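Local coordinates for DegV family protein (Eubacterium eligens, PDB 3FDJ) that is of unknown function but belongs to the DegV family, whose members typically bind fatty acids, so it probably does likewise, at residues A[219-233]-A[266-278]. Numbering follows the deposited sequence. Where two conformers were deposited one is given.
Sequences AGYEGGKLRICHVEN and AERGGIILSCETK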
ATOM      1  N   ALA A 219     -14.806  -2.144  12.977  1.00 10.25           N
ATOM      2  CA  ALA A 219     -14.313  -2.991  11.894  1.00 10.14           C
ATOM      3  C   ALA A 219     -14.147  -4.462  12.304  1.00 10.42           C
ATOM      4  O   ALA A 219     -13.946  -5.319  11.445  1.00 11.52           O
ATOM      5  CB  ALA A 219     -12.972  -2.447  11.366  1.00  9.56           C
ATOM      6  N   GLY A 220     -14.220  -4.762  13.595  1.00  9.67           N
ATOM      7  CA  GLY A 220     -14.038  -6.137  14.062  1.00  9.75           C
ATOM      8  C   GLY A 220     -12.589  -6.492  14.353  1.00  9.76           C
ATOM      9  O   GLY A 220     -12.227  -7.674  14.388  1.00 10.05           O
ATOM     10  N   TYR A 221     -11.768  -5.479  14.615  1.00  9.78           N
ATOM     11  CA  TYR A 221     -10.376  -5.713  15.012  1.00  9.92           C
ATOM     12  C   TYR A 221     -10.347  -6.338  16.398  1.00 10.82           C
ATOM     13  O   TYR A 221     -11.019  -5.865  17.324  1.00 10.78           O
ATOM     14  CB  TYR A 221      -9.553  -4.424  15.002  1.00 10.01           C
ATOM     15  CG  TYR A 221      -8.101  -4.708  15.298  1.00  9.50           C
ATOM     16  CD1 TYR A 221      -7.333  -5.469  14.423  1.00  9.24           C
ATOM     17  CD2 TYR A 221      -7.493  -4.227  16.457  1.00 10.84           C
ATOM     18  CE1 TYR A 221      -6.010  -5.746  14.684  1.00  8.84           C
ATOM     19  CE2 TYR A 221      -6.168  -4.496  16.729  1.00 11.09           C
ATOM     20  CZ  TYR A 221      -5.425  -5.250  15.833  1.00 12.08           C
ATOM     21  OH  TYR A 221      -4.111  -5.547  16.093  1.00 11.67           O
ATOM     22  N   GLU A 222      -9.588  -7.427  16.530  1.00 11.36           N
ATOM     23  CA  GLU A 222      -9.471  -8.163  17.784  1.00 12.35           C
ATOM     24  C   GLU A 222      -8.019  -8.534  18.137  1.00 12.22           C
ATOM     25  O   GLU A 222      -7.748  -9.601  18.704  1.00 12.83           O
ATOM     26  CB  GLU A 222     -10.342  -9.427  17.700  1.00 13.45           C
ATOM     27  CG  GLU A 222     -11.824  -9.110  17.766  1.00 17.22           C
ATOM     28  CD  GLU A 222     -12.718 -10.341  17.862  1.00 22.08           C
ATOM     29  OE1 GLU A 222     -12.205 -11.478  17.659  1.00 22.98           O
ATOM     30  OE2 GLU A 222     -13.940 -10.152  18.124  1.00 22.94           O
ATOM     31  N   GLY A 223      -7.078  -7.668  17.790  1.00 11.38           N
ATOM     32  CA  GLY A 223      -5.690  -7.871  18.193  1.00 10.96           C
ATOM     33  C   GLY A 223      -4.800  -8.652  17.238  1.00 10.53           C
ATOM     34  O   GLY A 223      -3.721  -9.059  17.623  1.00 10.38           O
ATOM     35  N   GLY A 224      -5.250  -8.867  16.006  1.00 10.31           N
ATOM     36  CA  GLY A 224      -4.452  -9.568  14.997  1.00 10.10           C
ATOM     37  C   GLY A 224      -3.372  -8.704  14.356  1.00 10.14           C
ATOM     38  O   GLY A 224      -3.064  -7.606  14.808  1.00 10.10           O
ATOM     39  N   LYS A 225      -2.814  -9.203  13.267  1.00 10.02           N
ATOM     40  CA  LYS A 225      -1.697  -8.561  12.626  1.00 10.58           C
ATOM     41  C   LYS A 225      -2.018  -7.102  12.263  1.00 10.18           C
ATOM     42  O   LYS A 225      -3.106  -6.796  11.790  1.00 10.09           O
ATOM     43  CB  LYS A 225      -1.323  -9.378  11.387  1.00 11.13           C
ATOM     44  CG  LYS A 225      -0.136  -8.844  10.649  1.00 12.47           C
ATOM     45  CD  LYS A 225       0.167  -9.665   9.410  1.00 11.70           C
ATOM     46  CE  LYS A 225       0.621 -11.040   9.748  1.00 13.76           C
ATOM     47  NZ  LYS A 225       1.324 -11.667   8.597  1.00 12.69           N
ATOM     48  N   LEU A 226      -1.055  -6.222  12.520  1.00 10.25           N
ATOM     49  CA  LEU A 226      -1.174  -4.779  12.336  1.00 10.48           C
ATOM     50  C   LEU A 226       0.093  -4.270  11.669  1.00  9.96           C
ATOM     51  O   LEU A 226       1.209  -4.569  12.119  1.00  9.22           O
ATOM     52  CB  LEU A 226      -1.295  -4.086  13.706  1.00 11.44           C
ATOM     53  CG  LEU A 226      -1.186  -2.551  13.750  1.00 12.71           C
ATOM     54  CD1 LEU A 226      -2.370  -1.958  13.047  1.00 14.60           C
ATOM     55  CD2 LEU A 226      -1.075  -2.075  15.220  1.00 13.74           C
ATOM     56  N   ARG A 227      -0.067  -3.500  10.596  1.00  8.93           N
ATOM     57  CA  ARG A 227       1.074  -2.959   9.852  1.00  8.99           C
ATOM     58  C   ARG A 227       0.818  -1.474   9.652  1.00  8.66           C
ATOM     59  O   ARG A 227      -0.258  -1.082   9.216  1.00  9.08           O
ATOM     60  CB  ARG A 227       1.239  -3.682   8.491  1.00  8.55           C
ATOM     61  CG  ARG A 227       1.599  -5.167   8.618  1.00  9.19           C
ATOM     62  CD  ARG A 227       2.964  -5.364   9.232  1.00  9.75           C
ATOM     63  NE  ARG A 227       3.331  -6.775   9.386  1.00  8.82           N
ATOM     64  CZ  ARG A 227       3.192  -7.512  10.483  1.00  9.91           C
ATOM     65  NH1 ARG A 227       2.735  -7.006  11.621  1.00 11.73           N
ATOM     66  NH2 ARG A 227       3.595  -8.774  10.447  1.00 11.22           N
ATOM     67  N   ILE A 228       1.788  -0.648  10.022  1.00  9.14           N
ATOM     68  CA  ILE A 228       1.644   0.804   9.928  1.00  9.10           C
ATOM     69  C   ILE A 228       2.853   1.381   9.184  1.00  9.81           C
ATOM     70  O   ILE A 228       4.007   1.167   9.615  1.00  9.39           O
ATOM     71  CB  ILE A 228       1.591   1.466  11.328  1.00  9.66           C
ATOM     72  CG1 ILE A 228       0.560   0.797  12.245  1.00  9.01           C
ATOM     73  CG2 ILE A 228       1.372   2.993  11.196  1.00  8.95           C
ATOM     74  CD1 ILE A 228       0.571   1.288  13.739  1.00 11.62           C
ATOM     75  N   CYS A 229       2.610   2.089   8.081  1.00 10.53           N
ATOM     76  CA  CYS A 229       3.660   2.851   7.424  1.00 11.60           C
ATOM     77  C   CYS A 229       3.415   4.345   7.618  1.00 10.68           C
ATOM     78  O   CYS A 229       2.285   4.784   7.900  1.00 11.32           O
ATOM     79  CB  CYS A 229       3.844   2.475   5.945  1.00 12.46           C
ATOM     80  SG  CYS A 229       2.663   3.177   4.926  1.00 18.52           S
ATOM     81  N   HIS A 230       4.499   5.111   7.566  1.00  9.99           N
ATOM     82  CA  HIS A 230       4.474   6.526   7.786  1.00  8.84           C
ATOM     83  C   HIS A 230       5.399   7.238   6.825  1.00  8.63           C
ATOM     84  O   HIS A 230       6.388   6.669   6.342  1.00  9.34           O
ATOM     85  CB  HIS A 230       4.862   6.860   9.232  1.00  9.98           C
ATOM     86  CG  HIS A 230       6.279   6.541   9.554  1.00  9.93           C
ATOM     87  ND1 HIS A 230       7.313   7.420   9.305  1.00 10.63           N
ATOM     88  CD2 HIS A 230       6.848   5.412  10.034  1.00 10.75           C
ATOM     89  CE1 HIS A 230       8.454   6.852   9.651  1.00 11.83           C
ATOM     90  NE2 HIS A 230       8.200   5.633  10.097  1.00 10.05           N
ATOM     91  N   VAL A 231       5.067   8.489   6.559  1.00  8.50           N
ATOM     92  CA  VAL A 231       5.862   9.373   5.727  1.00  8.60           C
ATOM     93  C   VAL A 231       6.444  10.424   6.655  1.00  9.33           C
ATOM     94  O   VAL A 231       5.794  11.444   6.948  1.00  9.10           O
ATOM     95  CB  VAL A 231       5.015  10.080   4.670  1.00  8.73           C
ATOM     96  CG1 VAL A 231       5.935  10.884   3.735  1.00  7.78           C
ATOM     97  CG2 VAL A 231       4.142   9.076   3.903  1.00  9.77           C
ATOM     98  N   GLU A 232       7.653  10.159   7.116  1.00 10.07           N
ATOM     99  CA  GLU A 232       8.380  11.044   8.050  1.00 10.75           C
ATOM    100  C   GLU A 232       7.511  11.388   9.252  1.00  9.94           C
ATOM    101  O   GLU A 232       7.449  12.532   9.687  1.00  9.90           O
ATOM    102  CB  GLU A 232       8.890  12.288   7.306  1.00 11.11           C
ATOM    103  CG  GLU A 232       9.778  11.887   6.128  1.00 15.62           C
ATOM    104  CD  GLU A 232      10.643  13.011   5.577  1.00 21.15           C
ATOM    105  OE1 GLU A 232      10.314  14.200   5.779  1.00 25.50           O
ATOM    106  OE2 GLU A 232      11.658  12.686   4.928  1.00 25.55           O
ATOM    107  N   ASN A 233       6.825  10.380   9.782  1.00  8.80           N
ATOM    108  CA  ASN A 233       6.079  10.539  11.004  1.00  8.45           C
ATOM    109  C   ASN A 233       6.140   9.291  11.858  1.00  8.53           C
ATOM    110  O   ASN A 233       5.131   8.707  12.221  1.00  8.32           O
ATOM    111  CB  ASN A 233       4.650  10.934  10.713  1.00  8.32           C
ATOM    112  CG  ASN A 233       4.010  11.641  11.874  1.00  8.61           C
ATOM    113  OD1 ASN A 233       4.605  11.715  12.956  1.00  8.16           O
ATOM    114  ND2 ASN A 233       2.817  12.201  11.658  1.00  8.69           N
ATOM    115  N   ALA A 266       0.448   9.967   0.124  1.00  9.92           N
ATOM    116  CA  ALA A 266       0.087  10.200   1.539  1.00 11.26           C
ATOM    117  C   ALA A 266       0.634  11.516   2.084  1.00 10.93           C
ATOM    118  O   ALA A 266       0.058  12.102   3.007  1.00 11.20           O
ATOM    119  CB  ALA A 266       0.514   9.028   2.421  1.00  9.86           C
ATOM    120  N   GLU A 267       1.746  11.958   1.510  1.00 10.99           N
ATOM    121  CA  GLU A 267       2.432  13.223   1.826  1.00 11.17           C
ATOM    122  C   GLU A 267       3.082  13.257   3.202  1.00 10.92           C
ATOM    123  O   GLU A 267       2.848  12.402   4.045  1.00  8.78           O
ATOM    124  CB  GLU A 267       1.545  14.440   1.564  1.00 12.27           C
ATOM    125  CG  GLU A 267       1.175  14.520   0.093  1.00 14.89           C
ATOM    126  CD  GLU A 267       0.630  15.866  -0.342  1.00 18.55           C
ATOM    127  OE1 GLU A 267       1.247  16.907   0.001  1.00 20.82           O
ATOM    128  OE2 GLU A 267      -0.389  15.864  -1.076  1.00 17.21           O
ATOM    129  N   ARG A 268       3.953  14.238   3.390  1.00 11.31           N
ATOM    130  CA  ARG A 268       4.665  14.373   4.639  1.00 11.97           C
ATOM    131  C   ARG A 268       3.675  14.409   5.791  1.00 11.29           C
ATOM    132  O   ARG A 268       2.664  15.120   5.742  1.00 10.70           O
ATOM    133  CB  ARG A 268       5.498  15.658   4.638  1.00 12.71           C
ATOM    134  CG  ARG A 268       6.759  15.552   5.401  1.00 18.13           C
ATOM    135  CD  ARG A 268       7.730  16.645   4.937  1.00 21.10           C
ATOM    136  NE  ARG A 268       9.017  16.076   4.553  1.00 24.94           N
ATOM    137  CZ  ARG A 268       9.891  16.644   3.722  1.00 24.68           C
ATOM    138  NH1 ARG A 268       9.625  17.810   3.137  1.00 26.61           N
ATOM    139  NH2 ARG A 268      11.041  16.035   3.467  1.00 26.56           N
ATOM    140  N   GLY A 269       3.970  13.609   6.810  1.00 10.55           N
ATOM    141  CA  GLY A 269       3.154  13.522   8.007  1.00  9.62           C
ATOM    142  C   GLY A 269       2.174  12.367   7.971  1.00  8.73           C
ATOM    143  O   GLY A 269       1.591  11.997   8.989  1.00  9.58           O
ATOM    144  N   GLY A 270       1.949  11.807   6.791  1.00  9.34           N
ATOM    145  CA  GLY A 270       0.897  10.834   6.607  1.00  8.75           C
ATOM    146  C   GLY A 270       1.163   9.489   7.257  1.00  8.74           C
ATOM    147  O   GLY A 270       2.338   9.060   7.425  1.00  8.14           O
ATOM    148  N   ILE A 271       0.063   8.836   7.646  0.50  8.66           N
ATOM    149  CA  ILE A 271       0.065   7.490   8.216  0.50  9.08           C
ATOM    150  C   ILE A 271      -0.887   6.609   7.412  0.50  8.99           C
ATOM    151  O   ILE A 271      -1.954   7.071   6.999  0.50  9.14           O
ATOM    152  CB  ILE A 271      -0.427   7.518   9.679  0.50  9.40           C
ATOM    153  CG1 ILE A 271       0.560   8.285  10.572  0.50  9.76           C
ATOM    154  CG2 ILE A 271      -0.688   6.099  10.196  0.50 10.13           C
ATOM    155  CD1 ILE A 271       1.873   7.597  10.757  0.50  9.09           C
ATOM    156  N   ILE A 272      -0.518   5.353   7.187  1.00  8.79           N
ATOM    157  CA  ILE A 272      -1.455   4.364   6.657  1.00  9.35           C
ATOM    158  C   ILE A 272      -1.316   3.095   7.493  1.00  9.68           C
ATOM    159  O   ILE A 272      -0.206   2.660   7.782  1.00  8.91           O
ATOM    160  CB  ILE A 272      -1.176   4.007   5.187  1.00  9.59           C
ATOM    161  CG1 ILE A 272      -0.894   5.246   4.327  1.00 12.01           C
ATOM    162  CG2 ILE A 272      -2.343   3.188   4.632  1.00 10.54           C
ATOM    163  CD1 ILE A 272      -0.474   4.891   2.899  1.00 13.95           C
ATOM    164  N   LEU A 273      -2.437   2.505   7.875  1.00  9.12           N
ATOM    165  CA  LEU A 273      -2.409   1.274   8.620  1.00 10.77           C
ATOM    166  C   LEU A 273      -3.329   0.235   8.055  1.00  9.89           C
ATOM    167  O   LEU A 273      -4.363   0.545   7.473  1.00 11.06           O
ATOM    168  CB  LEU A 273      -2.681   1.484  10.113  1.00 11.44           C
ATOM    169  CG  LEU A 273      -4.055   1.641  10.712  1.00 15.71           C
ATOM    170  CD1 LEU A 273      -4.813   0.271  10.809  1.00 15.79           C
ATOM    171  CD2 LEU A 273      -3.907   2.253  12.118  1.00 18.70           C
ATOM    172  N   SER A 274      -2.923  -1.009   8.189  1.00 10.13           N
ATOM    173  CA  SER A 274      -3.766  -2.110   7.820  1.00 10.54           C
ATOM    174  C   SER A 274      -3.790  -3.172   8.899  1.00 10.99           C
ATOM    175  O   SER A 274      -2.812  -3.340   9.647  1.00 10.18           O
ATOM    176  CB  SER A 274      -3.324  -2.686   6.480  1.00 10.64           C
ATOM    177  OG  SER A 274      -4.239  -3.680   6.063  1.00 12.54           O
ATOM    178  N   CYS A 275      -4.922  -3.873   9.002  1.00 11.46           N
ATOM    179  CA  CYS A 275      -5.076  -4.912  10.021  1.00 11.85           C
ATOM    180  C   CYS A 275      -5.920  -6.074   9.546  1.00 11.42           C
ATOM    181  O   CYS A 275      -6.756  -5.926   8.658  1.00 10.93           O
ATOM    182  CB  CYS A 275      -5.697  -4.339  11.284  1.00 11.55           C
ATOM    183  SG  CYS A 275      -7.324  -3.655  11.069  1.00 17.61           S
ATOM    184  N   GLU A 276      -5.694  -7.227  10.169  1.00 11.72           N
ATOM    185  CA  GLU A 276      -6.614  -8.353  10.119  1.00 12.25           C
ATOM    186  C   GLU A 276      -7.773  -8.112  11.080  1.00 13.68           C
ATOM    187  O   GLU A 276      -7.557  -7.659  12.219  1.00 14.43           O
ATOM    188  CB  GLU A 276      -5.947  -9.624  10.627  1.00 13.45           C
ATOM    189  CG  GLU A 276      -4.892 -10.175   9.798  1.00 14.29           C
ATOM    190  CD  GLU A 276      -4.215 -11.386  10.454  1.00 16.96           C
ATOM    191  OE1 GLU A 276      -4.158 -11.474  11.721  1.00 17.85           O
ATOM    192  OE2 GLU A 276      -3.726 -12.237   9.694  1.00 14.17           O
ATOM    193  N   THR A 277      -8.978  -8.460  10.652  1.00 13.36           N
ATOM    194  CA  THR A 277     -10.173  -8.385  11.486  1.00 14.29           C
ATOM    195  C   THR A 277     -10.744  -9.787  11.697  1.00 16.11           C
ATOM    196  O   THR A 277     -10.297 -10.740  11.084  1.00 15.80           O
ATOM    197  CB  THR A 277     -11.248  -7.495  10.840  1.00 14.77           C
ATOM    198  OG1 THR A 277     -11.653  -8.031   9.562  1.00 13.68           O
ATOM    199  CG2 THR A 277     -10.712  -6.049  10.631  1.00 13.14           C
ATOM    200  N   LYS A 278     -11.733  -9.916  12.575  1.00 18.01           N
ATOM    201  CA  LYS A 278     -12.472 -11.184  12.707  1.00 20.22           C
ATOM    202  C   LYS A 278     -13.306 -11.496  11.419  1.00 21.47           C
ATOM    203  O   LYS A 278     -13.421 -10.644  10.488  1.00 23.49           O
ATOM    204  CB  LYS A 278     -13.367 -11.134  13.947  1.00 20.42           C
ATOM    205  CG  LYS A 278     -14.493 -10.170  13.796  1.00 22.97           C
ATOM    206  CD  LYS A 278     -15.358 -10.035  15.028  1.00 27.03           C
ATOM    207  CE  LYS A 278     -16.700  -9.402  14.642  1.00 28.99           C
ATOM    208  NZ  LYS A 278     -16.565  -8.457  13.475  1.00 31.18           N
TER
HETATM  209  O   HOH W   1     -15.247  -7.928  11.150  1.00 31.86           O
HETATM  210  O   HOH W   2      -7.860  -8.808  14.606  1.00  9.25           O
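Strands 226-230 and 271-276 run antiparallel, their axes 4.7 Å apart at closest approach, with Arg227-Ser274 and Cys229-Ile272 as the hydrogen-bonded pairs and Ile228-Leu273 a non-hydrogen-bonded one. Leu226, Ile228, Ile271, Leu273 and Cys275 share one face: Ile228 CG1 lies beside Leu273 CB at 3.9 Å, the two side chains pointing the same way. On the other face Cys229 SG rests on Ile272 CB, while Arg227 reaches away to salt bridges with Glu127 and Asp252. The two strands lie side by side in a six-stranded mixed sheet, with 153-159 beyond 271-276 and the edge strand 253-257 beyond 226-230. Past them, a type II turn from Glu267 to Gly270 meets 231-233: Asn233 ND2 gives Gly269 O a nearly straight bond (2.9 Å, 177°), leaving OD1 to cap Leu236 N at the start of helix 234-248. Arg268 NE makes a 2.6 Å salt bridge to Glu232 OE1, which sits near the guanidinium plane but is approached from above its own carboxylate; NH1 reaches Glu52 and Asp49. A leucine here would probably leave Glu232 without its charged mate and those two carboxylates without this partner. At the far end chi1 of -175° swings the Tyr221 ring alongside Cys275, whose SG approaches obliquely, 4.7 Å from the ring centroid, while Glu276 O meets the ring edge.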